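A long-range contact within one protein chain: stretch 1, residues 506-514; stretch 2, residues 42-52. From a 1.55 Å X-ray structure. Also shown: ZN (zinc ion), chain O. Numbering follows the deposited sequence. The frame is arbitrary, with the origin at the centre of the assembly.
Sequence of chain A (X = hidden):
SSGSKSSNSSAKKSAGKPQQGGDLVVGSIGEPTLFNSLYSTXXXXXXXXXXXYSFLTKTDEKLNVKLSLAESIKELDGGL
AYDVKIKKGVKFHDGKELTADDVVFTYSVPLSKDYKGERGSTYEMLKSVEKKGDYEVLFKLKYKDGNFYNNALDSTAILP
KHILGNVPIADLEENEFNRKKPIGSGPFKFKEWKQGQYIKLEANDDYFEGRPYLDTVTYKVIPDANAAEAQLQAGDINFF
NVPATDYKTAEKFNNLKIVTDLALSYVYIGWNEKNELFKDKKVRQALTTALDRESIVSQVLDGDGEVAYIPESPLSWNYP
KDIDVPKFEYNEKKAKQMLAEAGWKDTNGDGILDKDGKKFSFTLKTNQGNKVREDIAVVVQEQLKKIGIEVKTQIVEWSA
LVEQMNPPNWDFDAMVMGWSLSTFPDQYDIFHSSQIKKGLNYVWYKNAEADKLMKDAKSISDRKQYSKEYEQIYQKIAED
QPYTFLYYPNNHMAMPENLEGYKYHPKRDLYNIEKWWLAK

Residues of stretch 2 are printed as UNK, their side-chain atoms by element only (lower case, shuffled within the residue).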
# COMPACT_ATOMS: atom_id res chain seq x y z
N PRO A 506 0.40 -12.10 -3.26
CA PRO A 506 -0.62 -11.43 -2.44
C PRO A 506 -0.51 -9.91 -2.31
O PRO A 506 -1.48 -9.26 -1.84
CB PRO A 506 -0.48 -12.13 -1.09
CG PRO A 506 0.95 -12.47 -1.03
CD PRO A 506 1.29 -12.93 -2.41
N LYS A 507 0.62 -9.36 -2.75
CA LYS A 507 0.88 -7.93 -2.69
C LYS A 507 1.01 -7.26 -4.06
O LYS A 507 0.46 -6.14 -4.29
CB LYS A 507 2.14 -7.68 -1.85
CG LYS A 507 2.41 -6.17 -1.70
CD LYS A 507 3.60 -5.85 -0.82
CE LYS A 507 3.95 -4.35 -0.87
NZ LYS A 507 2.96 -3.54 -0.14
N ARG A 508 1.74 -7.88 -4.98
CA ARG A 508 1.95 -7.33 -6.32
C ARG A 508 1.07 -8.02 -7.35
O ARG A 508 1.37 -9.14 -7.78
CB ARG A 508 3.42 -7.42 -6.74
CG ARG A 508 4.37 -6.52 -6.04
CD ARG A 508 4.66 -5.25 -6.84
NE ARG A 508 3.49 -4.39 -6.98
CZ ARG A 508 3.00 -3.63 -6.00
NH1 ARG A 508 3.58 -3.62 -4.81
NH2 ARG A 508 1.93 -2.88 -6.22
N ASP A 509 -0.01 -7.35 -7.77
CA ASP A 509 -0.99 -7.96 -8.69
C ASP A 509 -0.37 -8.35 -10.01
O ASP A 509 -0.79 -9.32 -10.62
CB ASP A 509 -2.18 -7.01 -8.96
CG ASP A 509 -3.15 -6.98 -7.82
OD1 ASP A 509 -2.91 -7.67 -6.79
OD2 ASP A 509 -4.19 -6.28 -7.97
N LEU A 510 0.62 -7.59 -10.42
CA LEU A 510 1.30 -7.81 -11.70
C LEU A 510 2.69 -8.41 -11.48
O LEU A 510 3.58 -8.26 -12.30
CB LEU A 510 1.38 -6.51 -12.49
CG LEU A 510 0.02 -5.80 -12.69
CD1 LEU A 510 0.15 -4.50 -13.49
CD2 LEU A 510 -0.98 -6.73 -13.37
N TYR A 511 2.86 -9.17 -10.40
CA TYR A 511 4.15 -9.77 -10.11
C TYR A 511 4.65 -10.58 -11.31
O TYR A 511 3.97 -11.46 -11.78
CB TYR A 511 4.06 -10.69 -8.89
CG TYR A 511 5.35 -11.42 -8.54
CD1 TYR A 511 6.45 -10.74 -8.04
CD2 TYR A 511 5.47 -12.78 -8.72
CE1 TYR A 511 7.64 -11.42 -7.72
CE2 TYR A 511 6.64 -13.44 -8.42
CZ TYR A 511 7.72 -12.73 -7.93
OH TYR A 511 8.91 -13.36 -7.63
N ASN A 512 5.88 -10.30 -11.73
CA ASN A 512 6.56 -11.07 -12.79
C ASN A 512 5.77 -11.17 -14.10
O ASN A 512 5.86 -12.15 -14.85
CB ASN A 512 7.01 -12.43 -12.28
CG ASN A 512 8.39 -12.38 -11.66
OD1 ASN A 512 8.94 -11.30 -11.39
ND2 ASN A 512 8.94 -13.55 -11.41
N ILE A 513 5.04 -10.10 -14.39
CA ILE A 513 4.27 -9.94 -15.64
C ILE A 513 5.14 -10.16 -16.89
O ILE A 513 4.64 -10.65 -17.91
CB ILE A 513 3.48 -8.59 -15.66
CG1 ILE A 513 2.62 -8.52 -16.93
CG2 ILE A 513 4.40 -7.37 -15.48
CD1 ILE A 513 1.54 -7.47 -16.84
N GLU A 514 6.44 -9.87 -16.77
CA GLU A 514 7.38 -10.17 -17.88
C GLU A 514 7.52 -11.65 -18.20
O GLU A 514 8.06 -12.00 -19.26
CB GLU A 514 8.75 -9.56 -17.58
CG GLU A 514 9.40 -10.01 -16.29
CD GLU A 514 9.02 -9.20 -15.02
OE1 GLU A 514 7.94 -8.54 -14.91
OE2 GLU A 514 9.86 -9.22 -14.10
N UNK A 42 1.26 5.23 -2.99
CA UNK A 42 0.03 4.52 -3.38
C UNK A 42 0.29 3.35 -4.30
O UNK A 42 1.24 3.35 -5.09
o UNK A 42 0.25 6.75 -5.57
c UNK A 42 -1.00 5.49 -3.98
c UNK A 42 -0.67 5.92 -5.38
o UNK A 42 -1.31 5.38 -6.31
N UNK A 43 -0.56 2.34 -4.24
CA UNK A 43 -0.34 1.12 -4.98
C UNK A 43 -0.42 1.26 -6.50
O UNK A 43 0.22 0.55 -7.23
c UNK A 43 -1.31 0.06 -4.54
c UNK A 43 -0.67 -1.30 -4.51
o UNK A 43 -1.27 -2.24 -5.06
o UNK A 43 0.45 -1.43 -3.94
N UNK A 44 -1.21 2.20 -6.99
CA UNK A 44 -1.31 2.38 -8.43
C UNK A 44 0.02 2.85 -8.99
O UNK A 44 0.49 2.38 -10.04
c UNK A 44 -2.43 3.36 -8.74
N UNK A 45 0.62 3.84 -8.34
CA UNK A 45 1.98 4.29 -8.70
C UNK A 45 2.95 3.13 -8.61
O UNK A 45 3.73 2.92 -9.52
o UNK A 45 1.51 6.61 -7.94
c UNK A 45 2.42 5.48 -7.83
N UNK A 46 2.85 2.39 -7.55
CA UNK A 46 3.80 1.31 -7.33
C UNK A 46 3.66 0.22 -8.42
O UNK A 46 4.66 -0.38 -8.86
o UNK A 46 3.94 1.75 -4.95
c UNK A 46 4.67 -0.39 -5.65
c UNK A 46 3.67 0.72 -5.91
N UNK A 47 2.44 -0.07 -8.86
CA UNK A 47 2.23 -1.03 -9.96
C UNK A 47 3.04 -0.65 -11.20
O UNK A 47 3.64 -1.54 -11.86
o UNK A 47 -1.34 -1.68 -9.57
c UNK A 47 0.76 -1.11 -10.38
c UNK A 47 -0.11 -1.91 -9.43
o UNK A 47 0.39 -2.76 -8.64
N UNK A 48 3.03 0.62 -11.57
CA UNK A 48 3.74 1.03 -12.78
C UNK A 48 5.27 1.00 -12.52
O UNK A 48 6.05 0.56 -13.39
c UNK A 48 4.00 2.82 -14.49
c UNK A 48 3.26 2.39 -13.22
c UNK A 48 1.75 2.36 -13.42
c UNK A 48 1.28 1.51 -14.53
N UNK A 49 5.70 1.50 -11.36
CA UNK A 49 7.11 1.49 -10.99
C UNK A 49 7.75 0.11 -11.10
O UNK A 49 8.87 -0.04 -11.57
c UNK A 49 6.82 3.89 -7.92
c UNK A 49 6.97 3.47 -9.37
o UNK A 49 6.98 3.05 -7.02
c UNK A 49 7.26 1.99 -9.53
o UNK A 49 6.53 5.08 -7.65
N UNK A 50 7.00 -0.90 -10.69
CA UNK A 50 7.54 -2.28 -10.72
C UNK A 50 7.68 -2.84 -12.13
O UNK A 50 8.36 -3.85 -12.32
c UNK A 50 7.22 -3.02 -8.35
c UNK A 50 6.76 -3.19 -9.78
o UNK A 50 6.87 -2.05 -7.67
n UNK A 50 8.07 -3.90 -7.91
N UNK A 51 7.04 -2.21 -13.12
CA UNK A 51 7.23 -2.56 -14.54
C UNK A 51 8.33 -1.75 -15.18
O UNK A 51 9.03 -2.24 -16.05
c UNK A 51 2.61 -2.10 -15.30
c UNK A 51 4.95 -3.51 -14.98
s UNK A 51 3.43 -3.54 -15.95
c UNK A 51 5.92 -2.41 -15.33
N UNK A 52 8.44 -0.47 -14.80
CA UNK A 52 9.46 0.43 -15.41
C UNK A 52 10.89 0.27 -14.91
O UNK A 52 11.83 0.57 -15.66
c UNK A 52 8.07 2.43 -17.34
c UNK A 52 7.45 3.81 -15.38
c UNK A 52 7.83 2.45 -15.87
c UNK A 52 9.08 1.91 -15.19
ZN ZN O . -2.64 -3.17 -8.36
O HOH W 1 -0.84 -4.73 -6.91
O HOH W 2 -1.00 -4.24 -3.31
O HOH W 3 -2.91 -1.63 -6.82
O HOH W 4 1.79 -5.12 -9.34
O HOH W 5 7.27 -6.12 -13.87
O HOH W 6 -4.80 -4.20 -8.79
O HOH W 7 -3.39 -3.78 -10.52

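Position 42 carries two carbons, the second bearing two oxygens, and lies out of reach of stretch 1. One oxygen sits 3.2 Å from the backbone N of position 45, so it caps the helix that follows. This is Asp42, a short acceptor suited to free amides at a helix start.

Position 43 has the same pattern. One oxygen lies 3.1 Å from Arg508 NH2, and the carboxylate also meets waters 1, 2 and 3. It is Asp43, whose OD1 forms a salt bridge with the arginine; water 2 donates to both Asp43 OD2 (2.7 Å) and Lys507 O (2.6 Å).

Position 44 has one carbon, pointing away from stretch 1: Ala44, small in a buried place and favourable to helices. Position 45 has one carbon and then one oxygen. That is Ser45, whose OG donates to Asp42 OD2 at 2.7 Å.

At position 46 one carbon carries an oxygen and a carbon, the latter 3.5 Å from Arg508 NH1. This is Thr46; its methyl CG2 covers part of one guanidinium face, where a flat cation can accept an apolar neighbour.

Position 47 again has two carbons and two terminal oxygens. One oxygen lies 2.9 Å from Arg508 NH2, the other 2.3 Å from the zinc ion. It is Asp47, and a carboxylate can serve both cations: OD1 takes the salt bridge, OD2 the metal.

Position 48 has four carbons, forked at the first, without contact to stretch 1: Ile48, apolar and buried. Position 49 has three carbons, the third carrying two oxygens, also out of reach: Glu49, buried, but with OE2 hydrogen-bonded just outside the stretch.

Position 50 has two carbons, the second bearing one oxygen and one nitrogen. The second carbon is 3.7 Å from Arg508 CD. This is Asn50, whose CB points toward stretch 1 and whose amide group packs beside the arginine.

Position 51 is an unbranched chain of two carbons, sulfur and carbon; its terminal carbon lies 3.9 Å from Leu510 CD1, its second carbon 3.9 Å from Ile513 CG2. This is Met51, whose long, flexible side chain meets both.

Position 52 has four carbons, forked at the second, out of reach: Leu52, apolar and buried.

Arg508 NH2 donates nearly straight hydrogen bonds to two carboxylates one helical turn apart, which approach near the guanidinium plane. Water 4 reinforces this grip, donating to Asp47 OD1 (2.8 Å) and accepting from Arg508 NE (3.0 Å) and Leu510 N (2.9 Å). Another turn along, Met51 packs against Leu510 and Ile513.

Stretch 2, residues 42-52: DDASTDIENML
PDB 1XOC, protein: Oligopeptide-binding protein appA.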